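Local structure of hypothetical protein (2OPK) at residues F47-S61 / P79-V93. The protein is of unconfirmed function but belongs to the cupin family and may be a mannose-6-phosphate isomerase-like sugar-phosphate enzyme. Residues are numbered along the deposited sequence; the frame is centred on the assembly and turned at random. Where two conformers were deposited one is given.
Sequences FWYDSPQDEWVMVVS and PGDWLHVPAHCRHRV
Strands 54-61 and 81-85 pair antiparallel in the cupin beta-barrel (double-stranded beta-helix), and the chain leading into the first strand crosses to the other sheet to meet 90-92. Glu55, Val57 and Val59 exchange backbone hydrogen bonds with Val85, Leu83, Asp81 and Gly80. Strand 81-85 is the edge of its sheet within the chain, and the second subunit continues the sheet beyond it. At the far end, Tyr49 and His91 form a single antiparallel bridge. Trp48 lies between two arginines there. The Arg90 guanidinium stacks nearly flat on one face, planes 22° apart, and also forms a salt bridge with Glu69. On the opposite face, Arg92 CD sits 3.6 Å from the centroid of the Trp48 six-membered ring. The Arg92 chain bends at chi3 (-83°), and its NH1 reaches a lone pair of Phe47 O at 2.9 Å. Toward the dimer interface, the Trp56 and Trp82 side chains run roughly crosswise, but their ring planes are only 31° apart. Trp56 NE1 comes within 3.3 Å of Trp82 CE3. From the other sheet, the His91 ring reaches the face that carries Glu55, Val57, Leu83 and Val85. Val85 CG2 lies over one side of the ring and Tyr49 CD2 over the other. A water at its edge joins His91 NE2 to Glu55 OE2. Asp54 is buried and ties the turn to the strand. Its OD1 accepts from Ala87 N at 2.9 Å. Arg28 of the second subunit forms a salt bridge with OD2, which would favour the charged carboxylate. His84 NE2 donates to that same Asp54 OD2 at 2.7 Å, within its own ring plane but from above the carboxylate plane.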
# COMPACT_ATOMS: atom_id res chain seq x y z
N PHE B 47 22.52 12.61 -4.81
CA PHE B 47 21.27 12.27 -5.50
C PHE B 47 20.02 12.62 -4.71
O PHE B 47 19.88 12.25 -3.54
CB PHE B 47 21.21 10.78 -5.88
CG PHE B 47 19.92 10.38 -6.58
CD1 PHE B 47 19.77 10.55 -7.96
CD2 PHE B 47 18.84 9.87 -5.86
CE1 PHE B 47 18.59 10.23 -8.61
CE2 PHE B 47 17.65 9.53 -6.51
CZ PHE B 47 17.53 9.71 -7.89
N TRP B 48 19.10 13.29 -5.39
CA TRP B 48 17.80 13.58 -4.86
C TRP B 48 16.75 13.20 -5.90
O TRP B 48 16.96 13.44 -7.11
CB TRP B 48 17.68 15.07 -4.53
CG TRP B 48 18.52 15.50 -3.35
CD1 TRP B 48 19.82 15.93 -3.39
CD2 TRP B 48 18.13 15.53 -1.98
NE1 TRP B 48 20.26 16.20 -2.13
CE2 TRP B 48 19.24 15.98 -1.24
CE3 TRP B 48 16.95 15.23 -1.29
CZ2 TRP B 48 19.21 16.15 0.16
CZ3 TRP B 48 16.92 15.39 0.10
CH2 TRP B 48 18.04 15.86 0.80
N TYR B 49 15.66 12.58 -5.46
CA TYR B 49 14.54 12.35 -6.36
C TYR B 49 13.81 13.70 -6.46
O TYR B 49 13.79 14.49 -5.50
CB TYR B 49 13.56 11.30 -5.84
CG TYR B 49 14.06 9.88 -5.79
CD1 TYR B 49 14.20 9.12 -6.96
CD2 TYR B 49 14.33 9.28 -4.58
CE1 TYR B 49 14.64 7.80 -6.91
CE2 TYR B 49 14.76 7.95 -4.51
CZ TYR B 49 14.92 7.21 -5.66
OH TYR B 49 15.38 5.91 -5.54
N ASP B 50 13.19 13.93 -7.61
CA ASP B 50 12.36 15.11 -7.86
C ASP B 50 11.39 14.75 -8.99
O ASP B 50 11.82 14.56 -10.13
CB ASP B 50 13.27 16.27 -8.26
CG ASP B 50 12.51 17.55 -8.49
OD1 ASP B 50 11.27 17.53 -8.50
OD2 ASP B 50 13.16 18.58 -8.68
N SER B 51 10.11 14.61 -8.69
CA SER B 51 9.14 14.09 -9.68
C SER B 51 7.99 15.05 -9.90
O SER B 51 7.59 15.74 -8.98
CB SER B 51 8.60 12.72 -9.22
OG SER B 51 7.45 12.29 -9.96
N PRO B 52 7.45 15.12 -11.14
CA PRO B 52 6.24 15.91 -11.39
C PRO B 52 4.96 15.24 -10.87
O PRO B 52 3.92 15.85 -10.91
CB PRO B 52 6.20 16.02 -12.91
CG PRO B 52 6.96 14.82 -13.40
CD PRO B 52 7.97 14.48 -12.37
N GLN B 53 5.05 13.97 -10.45
CA GLN B 53 3.95 13.26 -9.80
C GLN B 53 4.13 13.22 -8.27
O GLN B 53 5.24 13.37 -7.74
CB GLN B 53 3.90 11.83 -10.30
CG GLN B 53 3.40 11.61 -11.73
CD GLN B 53 3.25 10.13 -12.04
OE1 GLN B 53 4.24 9.39 -12.07
NE2 GLN B 53 2.02 9.69 -12.25
N ASP B 54 3.02 13.06 -7.55
CA ASP B 54 3.08 12.80 -6.11
C ASP B 54 3.53 11.36 -5.96
O ASP B 54 3.31 10.56 -6.86
CB ASP B 54 1.71 12.94 -5.46
CG ASP B 54 1.36 14.36 -5.11
OD1 ASP B 54 1.95 15.32 -5.64
OD2 ASP B 54 0.49 14.49 -4.24
N GLU B 55 4.14 11.04 -4.83
CA GLU B 55 4.48 9.67 -4.45
C GLU B 55 4.01 9.42 -3.02
O GLU B 55 4.10 10.32 -2.17
CB GLU B 55 5.99 9.41 -4.55
CG GLU B 55 6.37 7.95 -4.24
CD GLU B 55 7.85 7.63 -4.37
OE1 GLU B 55 8.62 8.51 -4.86
OE2 GLU B 55 8.25 6.50 -3.97
N TRP B 56 3.46 8.23 -2.79
CA TRP B 56 3.05 7.76 -1.47
C TRP B 56 3.83 6.46 -1.34
O TRP B 56 3.74 5.60 -2.20
CB TRP B 56 1.52 7.53 -1.42
CG TRP B 56 1.08 7.03 -0.05
CD1 TRP B 56 0.70 7.78 1.01
CD2 TRP B 56 1.06 5.67 0.40
NE1 TRP B 56 0.43 6.97 2.10
CE2 TRP B 56 0.66 5.68 1.75
CE3 TRP B 56 1.32 4.44 -0.21
CZ2 TRP B 56 0.53 4.53 2.49
CZ3 TRP B 56 1.18 3.29 0.54
CH2 TRP B 56 0.79 3.34 1.86
N VAL B 57 4.61 6.31 -0.28
CA VAL B 57 5.51 5.15 -0.18
C VAL B 57 5.55 4.65 1.24
O VAL B 57 5.60 5.44 2.18
CB VAL B 57 6.94 5.50 -0.70
CG1 VAL B 57 7.59 6.68 0.08
CG2 VAL B 57 7.83 4.29 -0.69
N MSE B 58 5.51 3.33 1.38
CA MSE B 58 5.50 2.69 2.68
C MSE B 58 6.46 1.52 2.76
O MSE B 58 6.58 0.74 1.83
CB MSE B 58 4.09 2.16 2.97
CG MSE B 58 3.88 1.62 4.40
SE MSE B 58 2.03 0.99 4.70
CE MSE B 58 1.91 -0.10 3.29
N VAL B 59 7.09 1.38 3.93
CA VAL B 59 7.93 0.20 4.23
C VAL B 59 6.99 -0.88 4.70
O VAL B 59 6.22 -0.65 5.62
CB VAL B 59 8.96 0.48 5.33
CG1 VAL B 59 9.75 -0.77 5.64
CG2 VAL B 59 9.89 1.66 4.91
N VAL B 60 7.05 -2.04 4.06
CA VAL B 60 6.19 -3.17 4.40
C VAL B 60 6.97 -4.26 5.15
O VAL B 60 6.41 -4.98 5.99
CB VAL B 60 5.51 -3.73 3.13
CG1 VAL B 60 4.42 -4.65 3.48
CG2 VAL B 60 4.88 -2.60 2.34
N SER B 61 8.26 -4.40 4.82
CA SER B 61 9.16 -5.28 5.54
C SER B 61 10.53 -4.65 5.52
O SER B 61 10.82 -3.79 4.71
CB SER B 61 9.22 -6.68 4.94
OG SER B 61 9.66 -6.63 3.59
N PRO B 79 8.31 -1.11 9.32
CA PRO B 79 7.11 -1.63 8.64
C PRO B 79 5.86 -0.90 9.11
O PRO B 79 5.67 -0.71 10.32
CB PRO B 79 7.10 -3.10 9.07
CG PRO B 79 8.54 -3.43 9.23
CD PRO B 79 9.11 -2.21 9.90
N GLY B 80 5.05 -0.44 8.16
CA GLY B 80 3.87 0.35 8.46
C GLY B 80 4.04 1.86 8.31
O GLY B 80 3.06 2.56 8.13
N ASP B 81 5.26 2.37 8.43
CA ASP B 81 5.53 3.79 8.20
C ASP B 81 5.45 4.13 6.73
O ASP B 81 6.02 3.44 5.87
CB ASP B 81 6.90 4.22 8.73
CG ASP B 81 6.96 4.22 10.25
OD1 ASP B 81 6.05 4.76 10.90
OD2 ASP B 81 7.95 3.71 10.81
N TRP B 82 4.73 5.21 6.45
CA TRP B 82 4.51 5.71 5.11
C TRP B 82 4.80 7.21 5.04
O TRP B 82 4.81 7.93 6.05
CB TRP B 82 3.06 5.42 4.63
CG TRP B 82 1.96 5.96 5.52
CD1 TRP B 82 1.25 5.26 6.47
CD2 TRP B 82 1.39 7.29 5.49
NE1 TRP B 82 0.30 6.08 7.05
CE2 TRP B 82 0.37 7.33 6.47
CE3 TRP B 82 1.66 8.46 4.75
CZ2 TRP B 82 -0.37 8.50 6.73
CZ3 TRP B 82 0.92 9.62 5.01
CH2 TRP B 82 -0.08 9.63 5.99
N LEU B 83 5.03 7.67 3.81
CA LEU B 83 5.37 9.05 3.55
C LEU B 83 4.72 9.52 2.26
O LEU B 83 4.79 8.83 1.25
CB LEU B 83 6.89 9.18 3.43
CG LEU B 83 7.50 10.50 2.95
CD1 LEU B 83 7.30 11.60 3.98
CD2 LEU B 83 8.98 10.29 2.67
N HIS B 84 4.09 10.69 2.31
CA HIS B 84 3.58 11.30 1.10
C HIS B 84 4.59 12.38 0.68
O HIS B 84 4.88 13.29 1.44
CB HIS B 84 2.19 11.89 1.31
CG HIS B 84 1.74 12.76 0.18
ND1 HIS B 84 1.24 14.03 0.36
CD2 HIS B 84 1.76 12.56 -1.16
CE1 HIS B 84 0.95 14.56 -0.81
NE2 HIS B 84 1.27 13.69 -1.76
N VAL B 85 5.12 12.24 -0.53
CA VAL B 85 6.06 13.19 -1.11
C VAL B 85 5.36 13.92 -2.26
O VAL B 85 5.26 13.37 -3.37
CB VAL B 85 7.31 12.46 -1.66
CG1 VAL B 85 8.26 13.44 -2.33
CG2 VAL B 85 8.03 11.74 -0.53
N PRO B 86 4.92 15.18 -2.03
CA PRO B 86 4.26 15.96 -3.09
C PRO B 86 5.18 16.19 -4.28
O PRO B 86 6.41 16.13 -4.13
CB PRO B 86 3.97 17.30 -2.41
CG PRO B 86 3.98 17.00 -0.95
CD PRO B 86 5.02 15.96 -0.78
N ALA B 87 4.59 16.45 -5.45
CA ALA B 87 5.38 16.68 -6.67
C ALA B 87 6.34 17.83 -6.43
O ALA B 87 5.99 18.83 -5.80
CB ALA B 87 4.50 16.98 -7.83
N HIS B 88 7.56 17.63 -6.89
CA HIS B 88 8.66 18.57 -6.78
C HIS B 88 9.32 18.71 -5.42
O HIS B 88 10.30 19.45 -5.31
CB HIS B 88 8.34 19.90 -7.46
CG HIS B 88 7.97 19.71 -8.90
ND1 HIS B 88 8.83 19.13 -9.80
CD2 HIS B 88 6.81 19.93 -9.56
CE1 HIS B 88 8.23 19.03 -10.97
NE2 HIS B 88 7.00 19.53 -10.85
N CYS B 89 8.80 18.03 -4.38
CA CYS B 89 9.48 17.97 -3.08
C CYS B 89 10.53 16.92 -3.25
O CYS B 89 10.22 15.83 -3.68
CB CYS B 89 8.56 17.52 -1.94
SG CYS B 89 9.49 17.07 -0.42
N ARG B 90 11.77 17.25 -2.93
CA ARG B 90 12.89 16.37 -3.17
C ARG B 90 13.16 15.49 -1.97
O ARG B 90 12.96 15.91 -0.83
CB ARG B 90 14.14 17.16 -3.57
CG ARG B 90 13.93 18.09 -4.79
CD ARG B 90 15.22 18.30 -5.60
NE ARG B 90 16.36 18.84 -4.84
CZ ARG B 90 17.63 18.83 -5.26
NH1 ARG B 90 17.97 18.29 -6.43
NH2 ARG B 90 18.61 19.33 -4.50
N HIS B 91 13.57 14.25 -2.25
CA HIS B 91 13.84 13.31 -1.18
C HIS B 91 14.90 12.29 -1.60
O HIS B 91 15.26 12.16 -2.78
CB HIS B 91 12.52 12.68 -0.67
CG HIS B 91 12.00 11.55 -1.52
ND1 HIS B 91 11.40 11.74 -2.75
CD2 HIS B 91 11.97 10.22 -1.29
CE1 HIS B 91 11.05 10.57 -3.25
NE2 HIS B 91 11.40 9.63 -2.39
N ARG B 92 15.46 11.62 -0.62
CA ARG B 92 16.46 10.61 -0.85
C ARG B 92 16.34 9.53 0.19
O ARG B 92 15.76 9.76 1.24
CB ARG B 92 17.87 11.23 -0.82
CG ARG B 92 18.23 11.97 0.48
CD ARG B 92 19.66 12.55 0.41
NE ARG B 92 20.67 11.55 0.76
CZ ARG B 92 21.38 10.81 -0.09
NH1 ARG B 92 21.30 10.96 -1.41
NH2 ARG B 92 22.24 9.92 0.42
N VAL B 93 16.87 8.34 -0.14
CA VAL B 93 16.93 7.23 0.78
C VAL B 93 18.28 7.32 1.49
O VAL B 93 19.33 7.19 0.87
CB VAL B 93 16.75 5.89 0.03
CG1 VAL B 93 16.89 4.73 0.99
CG2 VAL B 93 15.39 5.87 -0.64
O HOH W 1 11.97 20.99 -7.24
O HOH W 2 9.00 14.78 -6.06
O HOH W 3 6.78 13.21 -5.62
O HOH W 4 10.49 6.73 -2.95